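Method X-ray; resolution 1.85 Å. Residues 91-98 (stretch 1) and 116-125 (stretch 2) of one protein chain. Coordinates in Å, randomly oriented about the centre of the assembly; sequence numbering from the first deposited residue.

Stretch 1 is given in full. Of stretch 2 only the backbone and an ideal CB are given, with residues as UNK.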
# COMPACT_ATOMS: atom_id res chain seq x y z
N ARG A 91 -13.28 -14.46 -15.64
CA ARG A 91 -12.63 -13.55 -14.67
C ARG A 91 -12.59 -14.15 -13.25
O ARG A 91 -11.63 -13.95 -12.50
CB ARG A 91 -13.36 -12.21 -14.63
CG ARG A 91 -12.78 -11.19 -15.61
CD ARG A 91 -13.73 -10.03 -15.91
NE ARG A 91 -13.35 -9.25 -17.09
CZ ARG A 91 -12.33 -8.39 -17.13
NH1 ARG A 91 -11.56 -8.19 -16.05
NH2 ARG A 91 -11.99 -7.68 -18.21
N ILE A 92 -13.67 -14.83 -12.86
CA ILE A 92 -13.70 -15.50 -11.57
C ILE A 92 -12.93 -16.81 -11.62
O ILE A 92 -12.10 -17.09 -10.75
CB ILE A 92 -15.14 -15.74 -11.12
CG1 ILE A 92 -15.80 -14.39 -10.82
CG2 ILE A 92 -15.16 -16.59 -9.88
CD1 ILE A 92 -17.16 -14.51 -10.22
N GLY A 93 -13.10 -17.57 -12.70
CA GLY A 93 -12.37 -18.82 -12.86
C GLY A 93 -10.87 -18.65 -12.96
O GLY A 93 -10.12 -19.34 -12.28
N GLN A 94 -10.42 -17.65 -13.71
CA GLN A 94 -9.00 -17.46 -13.98
C GLN A 94 -8.30 -16.54 -13.00
O GLN A 94 -7.07 -16.52 -12.94
CB GLN A 94 -8.79 -16.92 -15.40
CG GLN A 94 -9.17 -17.89 -16.50
CD GLN A 94 -8.61 -19.28 -16.26
OE1 GLN A 94 -9.32 -20.17 -15.79
NE2 GLN A 94 -7.32 -19.46 -16.54
N CYS A 95 -9.07 -15.70 -12.29
CA CYS A 95 -8.48 -14.63 -11.49
C CYS A 95 -8.85 -14.67 -10.01
O CYS A 95 -8.25 -13.95 -9.20
CB CYS A 95 -8.84 -13.26 -12.08
SG CYS A 95 -8.35 -13.04 -13.81
N VAL A 96 -9.83 -15.49 -9.65
CA VAL A 96 -10.27 -15.58 -8.27
C VAL A 96 -10.15 -17.01 -7.72
O VAL A 96 -9.55 -17.25 -6.68
CB VAL A 96 -11.71 -15.06 -8.12
CG1 VAL A 96 -12.15 -15.13 -6.67
CG2 VAL A 96 -11.78 -13.62 -8.61
N LEU A 97 -10.63 -17.98 -8.51
CA LEU A 97 -10.42 -19.39 -8.20
C LEU A 97 -8.93 -19.69 -8.04
O LEU A 97 -8.53 -20.46 -7.17
CB LEU A 97 -11.02 -20.26 -9.32
CG LEU A 97 -10.94 -21.78 -9.17
CD1 LEU A 97 -12.16 -22.41 -9.80
CD2 LEU A 97 -9.68 -22.32 -9.82
N THR A 98 -8.12 -19.00 -8.83
CA THR A 98 -6.67 -19.20 -8.84
C THR A 98 -5.92 -18.34 -7.82
O THR A 98 -4.71 -18.49 -7.64
CB THR A 98 -6.11 -18.86 -10.23
OG1 THR A 98 -6.43 -17.50 -10.55
CG2 THR A 98 -6.70 -19.78 -11.27
N UNK A 116 -25.28 -19.10 -13.15
CA UNK A 116 -24.90 -20.19 -12.25
C UNK A 116 -23.39 -20.47 -12.26
O UNK A 116 -22.96 -21.62 -12.30
CB UNK A 116 -25.66 -21.46 -12.63
N UNK A 117 -22.62 -19.40 -12.08
CA UNK A 117 -21.16 -19.43 -12.14
C UNK A 117 -20.53 -20.49 -11.22
O UNK A 117 -19.67 -21.25 -11.64
CB UNK A 117 -20.61 -18.05 -11.78
N UNK A 118 -21.02 -20.56 -9.98
CA UNK A 118 -20.49 -21.52 -9.03
C UNK A 118 -20.70 -22.97 -9.45
O UNK A 118 -19.84 -23.82 -9.23
CB UNK A 118 -21.13 -21.29 -7.66
N UNK A 119 -21.87 -23.25 -10.01
CA UNK A 119 -22.16 -24.58 -10.55
C UNK A 119 -21.19 -24.89 -11.67
O UNK A 119 -20.64 -25.98 -11.74
CB UNK A 119 -23.60 -24.67 -11.05
N UNK A 120 -20.92 -23.90 -12.52
CA UNK A 120 -20.08 -24.10 -13.68
C UNK A 120 -18.61 -24.25 -13.31
O UNK A 120 -17.86 -24.96 -13.98
CB UNK A 120 -20.26 -22.93 -14.66
N UNK A 121 -18.21 -23.61 -12.21
CA UNK A 121 -16.81 -23.65 -11.77
C UNK A 121 -16.46 -24.95 -11.04
O UNK A 121 -15.32 -25.41 -11.11
CB UNK A 121 -16.52 -22.46 -10.86
N UNK A 122 -17.46 -25.57 -10.41
CA UNK A 122 -17.27 -26.77 -9.61
C UNK A 122 -16.68 -27.92 -10.43
O UNK A 122 -15.90 -28.71 -9.91
CB UNK A 122 -18.60 -27.20 -8.99
N UNK A 123 -16.89 -27.86 -11.74
CA UNK A 123 -16.44 -28.93 -12.66
C UNK A 123 -14.91 -29.03 -12.68
O UNK A 123 -14.34 -30.04 -13.13
CB UNK A 123 -16.96 -28.67 -14.08
N UNK A 124 -14.25 -27.97 -12.22
CA UNK A 124 -12.80 -27.95 -12.15
C UNK A 124 -12.26 -29.04 -11.21
O UNK A 124 -11.16 -29.55 -11.42
CB UNK A 124 -12.32 -26.57 -11.69
N UNK A 125 -13.06 -29.43 -10.23
CA UNK A 125 -12.64 -30.40 -9.22
C UNK A 125 -12.66 -31.83 -9.75
O UNK A 125 -12.17 -32.75 -9.08
CB UNK A 125 -13.54 -30.29 -7.99

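Position 116 stands just before a helix, with phi/psi of -87/51 and nothing of stretch 1 near its CB. An N-cap favours Asn, Asp, Ser or Thr, whose short polar side chains can accept a bond from a free backbone NH. The residue is Asn 116, although its side chain makes no capping bond here; its O does receive the helical bond from the N of residue 120, at 3.1 Å.

At 117 the helix has begun, and CA-to-CB points toward stretch 1. The nearest atom to the ideal CB is CD1 of Ile 92, 5.2 Å away, which leaves room for a modest aliphatic side chain: Val, Ile or Leu would suit. Val 117 fills it, in the t rotamer, and its CG1 comes to 4.4 Å from Ile 92 CD1, a loose apolar contact.

Positions 118, 119 and 120 meet nothing of stretch 1. At 118 CB would point away, and the phi/psi of -63/-40 is open to any helix-former, so the backbone does not call for Gly 118. At 119 and 120 the choice is equally free as far as stretch 1 is concerned; they are Phe 119 and Lys 120.

Position 121 is the centre of the contact. Its CA-to-CB bond points toward stretch 1, and the ideal CB of 121 lies 4.5 Å from Leu 97 CD1. The CA of 121 and the CA of Gly 93 are 6.7 Å apart. Ile 92 and Leu 97 offer methyl groups, and Gly 93, lacking a side chain, leaves its CA open to approach. A branched aliphatic residue, or Met, would suit. Leu 121 (chi1 m, chi2 t) spreads its two methyls: CD1 reaches Ile 92 CG2 at 3.6 Å, while CD2 lies 3.7 Å from Gly 93 CA and 4.4 Å from Leu 97 CD1. The fit depends on the glycine, for an ideal CB on Gly 93 would stand a tight 3.3 Å from Leu 121 CD2.

At 122 CB points away, so a long polar chain is acceptable; Lys 122 bonds through NZ elsewhere in the structure. Position 123, out of reach in the 3-10 segment, is Phe 123.

Position 124 again points toward stretch 1, with Leu 97 CD1 4.6 Å from the ideal CB. An apolar side chain suits, whether Leu, Met or an aromatic. Phe 124 takes chi1 t, and its CE2 lies 4.0 Å from Leu 97 CD2, which approaches the ring obliquely. Leu 97 thus touches both Leu 121 and Phe 124.

Position 125 is beyond reach and places no demand; it is Ala 125. No hydrogen bond joins the stretches, whose side-chain contacts are all apolar.

Stretch 2 116-125: NVGFKLKFFA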
# COMPACT_ATOMS: atom_id res chain seq x y z
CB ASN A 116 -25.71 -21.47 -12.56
CG ASN A 116 -25.32 -22.11 -13.90
OD1 ASN A 116 -24.75 -21.47 -14.79
ND2 ASN A 116 -25.63 -23.40 -14.03
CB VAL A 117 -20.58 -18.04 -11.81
CG1 VAL A 117 -19.07 -18.02 -12.00
CG2 VAL A 117 -21.24 -16.98 -12.68
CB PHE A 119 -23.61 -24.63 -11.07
CG PHE A 119 -23.97 -25.94 -11.73
CD1 PHE A 119 -23.74 -26.14 -13.09
CD2 PHE A 119 -24.51 -26.99 -10.98
CE1 PHE A 119 -24.03 -27.36 -13.70
CE2 PHE A 119 -24.80 -28.22 -11.58
CZ PHE A 119 -24.56 -28.40 -12.95
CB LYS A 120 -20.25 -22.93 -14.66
CG LYS A 120 -21.60 -22.91 -15.36
CD LYS A 120 -21.70 -21.73 -16.31
CE LYS A 120 -22.41 -22.12 -17.61
NZ LYS A 120 -22.05 -21.18 -18.71
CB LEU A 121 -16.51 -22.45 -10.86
CG LEU A 121 -16.40 -21.07 -11.52
CD1 LEU A 121 -16.11 -20.01 -10.47
CD2 LEU A 121 -15.30 -21.09 -12.57
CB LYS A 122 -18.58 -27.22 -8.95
CG LYS A 122 -19.52 -28.02 -9.85
CD LYS A 122 -20.70 -28.58 -9.08
CE LYS A 122 -21.65 -29.34 -9.99
NZ LYS A 122 -20.97 -30.40 -10.79
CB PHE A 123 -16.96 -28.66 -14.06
CG PHE A 123 -18.43 -29.01 -14.16
CD1 PHE A 123 -19.39 -28.07 -13.80
CD2 PHE A 123 -18.82 -30.28 -14.61
CE1 PHE A 123 -20.75 -28.39 -13.86
CE2 PHE A 123 -20.18 -30.61 -14.67
CZ PHE A 123 -21.14 -29.67 -14.29
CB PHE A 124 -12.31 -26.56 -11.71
CG PHE A 124 -10.81 -26.41 -11.74
CD1 PHE A 124 -10.12 -26.44 -12.94
CD2 PHE A 124 -10.09 -26.26 -10.56
CE1 PHE A 124 -8.73 -26.31 -12.97
CE2 PHE A 124 -8.70 -26.12 -10.58
CZ PHE A 124 -8.02 -26.15 -11.78
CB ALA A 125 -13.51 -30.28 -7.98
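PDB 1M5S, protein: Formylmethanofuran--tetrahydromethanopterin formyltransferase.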